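Local structure of enoyl-CoA hydratase (1WZ8) at residues A[21-27]-A[57-63]; A[54-58]-A[102-106]. The protein probably catalyses the reversible hydration of 2-enoyl-CoA thioesters to 3-hydroxyacyl-CoA, as a hexameric member of the crotonase family. Residues are numbered along the deposited sequence.

Contact 1: residues A[21-27]-A[57-63]; sequences VLEITFR and AVLLRGE
On one face I24 (m) sets CB 3.9 Å from L60 CD2 and CD1 4.1 Å from V58 CG1; helix 36-49 covers this face. F26, with chi1 in p, lays its ring over G62, a CH-pi contact with CA 3.8 Å from the centroid. On the other face V21 CG1 touches L59 CB at 4.0 Å. The extended backbones are parallel, paired from V21-A57 to F26-G62, with axes 4.6 Å apart at 23°, as in a right-handed beta-alpha-beta crossover. Six backbone hydrogen bonds form the ladder: L22 N-A57 O and L59 N-L22 O 2.9 Å, I24 N-L59 O and E63 N-F26 O 2.8 Å, F26 N-R61 O 3.0 Å and R61 N-I24 O 3.1 Å. A water joins E23 OE2 (3.0 Å) to R61 NH1 (2.6 Å); E23 OE2 also hydrogen-bonds Y196 OH, and R61 NE salt-bridges E112. Past the last bridge, R27 NE salt-bridges E63 OE2 at 2.6 Å, its hydrogen bond weak. The I24/F26 face is thus apolar, the E23/R61 face mixed.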
loop_
_atom_site.group_PDB
_atom_site.type_symbol
_atom_site.label_atom_id
_atom_site.label_comp_id
_atom_site.label_asym_id
_atom_site.label_seq_id
_atom_site.Cartn_x
_atom_site.Cartn_y
_atom_site.Cartn_z
ATOM N N VAL A 21 -22.696 -22.121 18.001
ATOM C CA VAL A 21 -22.217 -22.478 16.674
ATOM C C VAL A 21 -23.359 -22.543 15.669
ATOM O O VAL A 21 -24.174 -23.467 15.702
ATOM C CB VAL A 21 -21.502 -23.847 16.682
ATOM C CG1 VAL A 21 -20.992 -24.174 15.284
ATOM C CG2 VAL A 21 -20.350 -23.828 17.685
ATOM N N LEU A 22 -23.427 -21.557 14.785
ATOM C CA LEU A 22 -24.467 -21.554 13.770
ATOM C C LEU A 22 -23.938 -22.325 12.578
ATOM O O LEU A 22 -22.986 -21.902 11.919
ATOM C CB LEU A 22 -24.826 -20.129 13.350
ATOM C CG LEU A 22 -25.875 -20.060 12.234
ATOM C CD1 LEU A 22 -27.147 -20.771 12.677
ATOM C CD2 LEU A 22 -26.165 -18.616 11.884
ATOM N N GLU A 23 -24.553 -23.468 12.307
ATOM C CA GLU A 23 -24.124 -24.297 11.198
ATOM C C GLU A 23 -24.975 -24.026 9.968
ATOM O O GLU A 23 -26.199 -24.108 10.023
ATOM C CB GLU A 23 -24.237 -25.771 11.575
ATOM C CG GLU A 23 -23.810 -26.712 10.474
ATOM C CD GLU A 23 -24.147 -28.146 10.789
ATOM O OE1 GLU A 23 -25.350 -28.471 10.864
ATOM O OE2 GLU A 23 -23.211 -28.947 10.964
ATOM N N ILE A 24 -24.318 -23.693 8.864
ATOM C CA ILE A 24 -25.014 -23.429 7.615
ATOM C C ILE A 24 -24.669 -24.543 6.634
ATOM O O ILE A 24 -23.515 -24.684 6.229
ATOM C CB ILE A 24 -24.589 -22.081 6.994
ATOM C CG1 ILE A 24 -24.855 -20.939 7.978
ATOM C CG2 ILE A 24 -25.362 -21.842 5.698
ATOM C CD1 ILE A 24 -24.521 -19.561 7.416
ATOM N N THR A 25 -25.673 -25.340 6.276
ATOM C CA THR A 25 -25.498 -26.438 5.335
ATOM C C THR A 25 -26.110 -26.009 4.009
ATOM O O THR A 25 -27.270 -25.606 3.961
ATOM C CB THR A 25 -26.223 -27.726 5.819
ATOM O OG1 THR A 25 -25.665 -28.156 7.068
ATOM C CG2 THR A 25 -26.063 -28.841 4.798
ATOM N N PHE A 26 -25.339 -26.083 2.932
ATOM C CA PHE A 26 -25.866 -25.683 1.637
ATOM C C PHE A 26 -26.032 -26.879 0.719
ATOM O O PHE A 26 -25.255 -27.836 0.764
ATOM C CB PHE A 26 -24.976 -24.610 1.000
ATOM C CG PHE A 26 -23.539 -25.016 0.843
ATOM C CD1 PHE A 26 -23.117 -25.704 -0.287
ATOM C CD2 PHE A 26 -22.602 -24.683 1.816
ATOM C CE1 PHE A 26 -21.775 -26.052 -0.450
ATOM C CE2 PHE A 26 -21.262 -25.025 1.666
ATOM C CZ PHE A 26 -20.847 -25.708 0.532
ATOM N N ARG A 27 -27.066 -26.814 -0.109
ATOM C CA ARG A 27 -27.390 -27.894 -1.027
ATOM C C ARG A 27 -27.486 -27.375 -2.456
ATOM O O ARG A 27 -28.293 -26.496 -2.745
ATOM C CB ARG A 27 -28.725 -28.509 -0.600
ATOM C CG ARG A 27 -29.123 -29.797 -1.293
ATOM C CD ARG A 27 -30.473 -30.256 -0.752
ATOM N NE ARG A 27 -30.796 -31.631 -1.123
ATOM C CZ ARG A 27 -30.967 -32.051 -2.371
ATOM N NH1 ARG A 27 -30.845 -31.201 -3.382
ATOM N NH2 ARG A 27 -31.262 -33.321 -2.610
ATOM N N ALA A 57 -19.732 -18.442 16.368
ATOM C CA ALA A 57 -18.927 -19.047 15.312
ATOM C C ALA A 57 -19.851 -19.637 14.256
ATOM O O ALA A 57 -20.935 -20.127 14.577
ATOM C CB ALA A 57 -18.022 -20.139 15.882
ATOM N N VAL A 58 -19.427 -19.569 12.999
ATOM C CA VAL A 58 -20.207 -20.116 11.897
ATOM C C VAL A 58 -19.485 -21.329 11.317
ATOM O O VAL A 58 -18.267 -21.312 11.124
ATOM C CB VAL A 58 -20.415 -19.064 10.787
ATOM C CG1 VAL A 58 -21.024 -19.712 9.546
ATOM C CG2 VAL A 58 -21.330 -17.956 11.302
ATOM N N LEU A 59 -20.244 -22.387 11.060
ATOM C CA LEU A 59 -19.691 -23.611 10.501
ATOM C C LEU A 59 -20.347 -23.853 9.149
ATOM O O LEU A 59 -21.568 -23.935 9.056
ATOM C CB LEU A 59 -19.964 -24.796 11.435
ATOM C CG LEU A 59 -19.539 -26.184 10.941
ATOM C CD1 LEU A 59 -18.047 -26.186 10.620
ATOM C CD2 LEU A 59 -19.864 -27.230 12.009
ATOM N N LEU A 60 -19.532 -23.960 8.106
ATOM C CA LEU A 60 -20.045 -24.184 6.761
ATOM C C LEU A 60 -19.843 -25.627 6.338
ATOM O O LEU A 60 -18.769 -26.196 6.538
ATOM C CB LEU A 60 -19.336 -23.265 5.766
ATOM C CG LEU A 60 -19.520 -21.763 5.979
ATOM C CD1 LEU A 60 -18.631 -20.995 5.001
ATOM C CD2 LEU A 60 -20.991 -21.392 5.789
ATOM N N ARG A 61 -20.879 -26.219 5.752
ATOM C CA ARG A 61 -20.797 -27.598 5.296
ATOM C C ARG A 61 -21.734 -27.788 4.115
ATOM O O ARG A 61 -22.807 -27.186 4.061
ATOM C CB ARG A 61 -21.195 -28.566 6.415
ATOM C CG ARG A 61 -20.982 -30.031 6.060
ATOM C CD ARG A 61 -21.577 -30.979 7.102
ATOM N NE ARG A 61 -21.089 -32.348 6.920
ATOM C CZ ARG A 61 -21.431 -33.378 7.690
ATOM N NH1 ARG A 61 -22.272 -33.204 8.702
ATOM N NH2 ARG A 61 -20.927 -34.580 7.455
ATOM N N GLY A 62 -21.314 -28.613 3.162
ATOM C CA GLY A 62 -22.149 -28.883 2.007
ATOM C C GLY A 62 -22.964 -30.118 2.321
ATOM O O GLY A 62 -22.515 -30.977 3.078
ATOM N N GLU A 63 -24.160 -30.218 1.759
ATOM C CA GLU A 63 -25.005 -31.376 2.017
ATOM C C GLU A 63 -24.479 -32.587 1.253
ATOM O O GLU A 63 -23.781 -32.442 0.251
ATOM C CB GLU A 63 -26.444 -31.086 1.587
ATOM C CG GLU A 63 -27.447 -32.106 2.096
ATOM C CD GLU A 63 -28.345 -32.631 0.999
ATOM O OE1 GLU A 63 -27.820 -33.258 0.055
ATOM O OE2 GLU A 63 -29.572 -32.417 1.082
HETATM O O HOH W 1 -23.979 -31.485 9.543
#

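Contact 2: residues A[54-58]-A[102-106]; sequences GVRAV and NFPRP
In the crotonase fold, the turn leaving helix 83-102 delivers the chain to the central sheet beside strand 57-62, and here the loop just before strand 107-111 makes the first backbone hydrogen bond to strand 57-62. F103 (chi1 t, chi2 64°) turns toward the partner: its CE2 lies 3.6 Å from V58 CG2 and 4.2 Å from V55 CG1, the latter at the ring edge, while W46 of helix 36-49 meets the same ring edge-to-face. R105, with chi1 and chi2 both m, folds its aliphatic part against V55, CG standing 3.4 Å from V55 O and 4.0 Å from V55 CG1. A water bonds V55 O at 2.8 Å and, weakly, R105 NE at 3.1 Å. P106 comes alongside A57, with the CA atoms 5.0 Å apart, and sets its CD 3.4 Å from R56 O. R56 itself points its CA-to-CB bond away, and its guanidinium is hydrogen-bonded to A207 O and G209 O of the same chain and to P264 O of a neighbouring subunit. P106, in polyproline II conformation (-62/142), presents its carbonyl to strand 57-62: P106 O accepts a hydrogen bond from V58 N at 2.9 Å (169°) and a CA-H...O contact from A57 CA at 3.4 Å.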
loop_
_atom_site.group_PDB
_atom_site.type_symbol
_atom_site.label_atom_id
_atom_site.label_comp_id
_atom_site.label_asym_id
_atom_site.label_seq_id
_atom_site.Cartn_x
_atom_site.Cartn_y
_atom_site.Cartn_z
ATOM N N GLY A 54 -26.487 -14.283 19.275
ATOM C CA GLY A 54 -26.016 -15.549 19.799
ATOM C C GLY A 54 -24.998 -16.289 18.955
ATOM O O GLY A 54 -24.481 -17.318 19.381
ATOM N N VAL A 55 -24.706 -15.790 17.758
ATOM C CA VAL A 55 -23.722 -16.460 16.913
ATOM C C VAL A 55 -22.319 -16.145 17.423
ATOM O O VAL A 55 -21.928 -14.979 17.502
ATOM C CB VAL A 55 -23.826 -16.002 15.438
ATOM C CG1 VAL A 55 -22.724 -16.659 14.609
ATOM C CG2 VAL A 55 -25.187 -16.369 14.871
ATOM N N ARG A 56 -21.567 -17.184 17.781
ATOM C CA ARG A 56 -20.202 -17.000 18.261
ATOM C C ARG A 56 -19.221 -17.576 17.240
ATOM O O ARG A 56 -18.040 -17.239 17.235
ATOM C CB ARG A 56 -20.021 -17.656 19.639
ATOM C CG ARG A 56 -20.886 -17.007 20.732
ATOM C CD ARG A 56 -20.757 -17.705 22.088
ATOM N NE ARG A 56 -19.505 -17.401 22.781
ATOM C CZ ARG A 56 -19.281 -16.306 23.503
ATOM N NH1 ARG A 56 -20.223 -15.380 23.645
ATOM N NH2 ARG A 56 -18.107 -16.139 24.098
ATOM N N ALA A 57 -19.732 -18.442 16.368
ATOM C CA ALA A 57 -18.927 -19.047 15.312
ATOM C C ALA A 57 -19.851 -19.637 14.256
ATOM O O ALA A 57 -20.935 -20.127 14.577
ATOM C CB ALA A 57 -18.022 -20.139 15.882
ATOM N N VAL A 58 -19.427 -19.569 12.999
ATOM C CA VAL A 58 -20.207 -20.116 11.897
ATOM C C VAL A 58 -19.485 -21.329 11.317
ATOM O O VAL A 58 -18.267 -21.312 11.124
ATOM C CB VAL A 58 -20.415 -19.064 10.787
ATOM C CG1 VAL A 58 -21.024 -19.712 9.546
ATOM C CG2 VAL A 58 -21.330 -17.956 11.302
ATOM N N ASN A 102 -15.584 -10.191 6.188
ATOM C CA ASN A 102 -16.094 -9.075 6.965
ATOM C C ASN A 102 -17.132 -9.446 8.021
ATOM O O ASN A 102 -17.605 -8.580 8.757
ATOM C CB ASN A 102 -16.625 -7.981 6.033
ATOM C CG ASN A 102 -15.505 -7.271 5.286
ATOM O OD1 ASN A 102 -14.480 -6.928 5.871
ATOM N ND2 ASN A 102 -15.698 -7.048 3.992
ATOM N N PHE A 103 -17.489 -10.725 8.097
ATOM C CA PHE A 103 -18.435 -11.163 9.114
ATOM C C PHE A 103 -17.648 -11.065 10.419
ATOM O O PHE A 103 -16.487 -11.449 10.466
ATOM C CB PHE A 103 -18.870 -12.606 8.869
ATOM C CG PHE A 103 -19.964 -13.059 9.782
ATOM C CD1 PHE A 103 -21.217 -12.455 9.732
ATOM C CD2 PHE A 103 -19.736 -14.055 10.724
ATOM C CE1 PHE A 103 -22.229 -12.833 10.611
ATOM C CE2 PHE A 103 -20.743 -14.443 11.610
ATOM C CZ PHE A 103 -21.989 -13.830 11.555
ATOM N N PRO A 104 -18.268 -10.551 11.496
ATOM C CA PRO A 104 -17.548 -10.422 12.771
ATOM C C PRO A 104 -17.107 -11.684 13.510
ATOM O O PRO A 104 -16.097 -11.660 14.222
ATOM C CB PRO A 104 -18.487 -9.561 13.612
ATOM C CG PRO A 104 -19.843 -9.936 13.083
ATOM C CD PRO A 104 -19.618 -9.968 11.593
ATOM N N ARG A 105 -17.849 -12.776 13.358
ATOM C CA ARG A 105 -17.507 -14.015 14.050
ATOM C C ARG A 105 -16.643 -14.948 13.204
ATOM O O ARG A 105 -16.669 -14.897 11.973
ATOM C CB ARG A 105 -18.782 -14.760 14.467
ATOM C CG ARG A 105 -19.862 -13.870 15.042
ATOM C CD ARG A 105 -19.321 -13.015 16.172
ATOM N NE ARG A 105 -20.213 -11.902 16.475
ATOM C CZ ARG A 105 -19.879 -10.874 17.247
ATOM N NH1 ARG A 105 -18.671 -10.822 17.796
ATOM N NH2 ARG A 105 -20.744 -9.891 17.456
ATOM N N PRO A 106 -15.851 -15.806 13.864
ATOM C CA PRO A 106 -14.989 -16.751 13.152
ATOM C C PRO A 106 -15.840 -17.704 12.328
ATOM O O PRO A 106 -16.912 -18.123 12.768
ATOM C CB PRO A 106 -14.257 -17.473 14.282
ATOM C CG PRO A 106 -14.173 -16.413 15.349
ATOM C CD PRO A 106 -15.567 -15.822 15.309
HETATM O O HOH W 2 -23.193 -12.554 17.117
#

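In the fold
Strand 57-62 is the common element: contact 1 binds it to strand 21-26, while contact 2 starts its pairing with strand 107-111 across the sheet. Their centres are 12 Å apart, and A57 and V58 belong to both. V58 bridges the two, with CG1 against I24 and CG2 against F103, and the contacts also touch directly where L22 CD2 packs 3.9 Å from V55 CG2. Contact 2 sits at the N-terminal end of strand 57-62, whereas contact 1 runs on to its C-terminal end. In crotonases the loop following that end contributes a backbone amide to the oxyanion hole, so contact 1 probably lies closer to the active site.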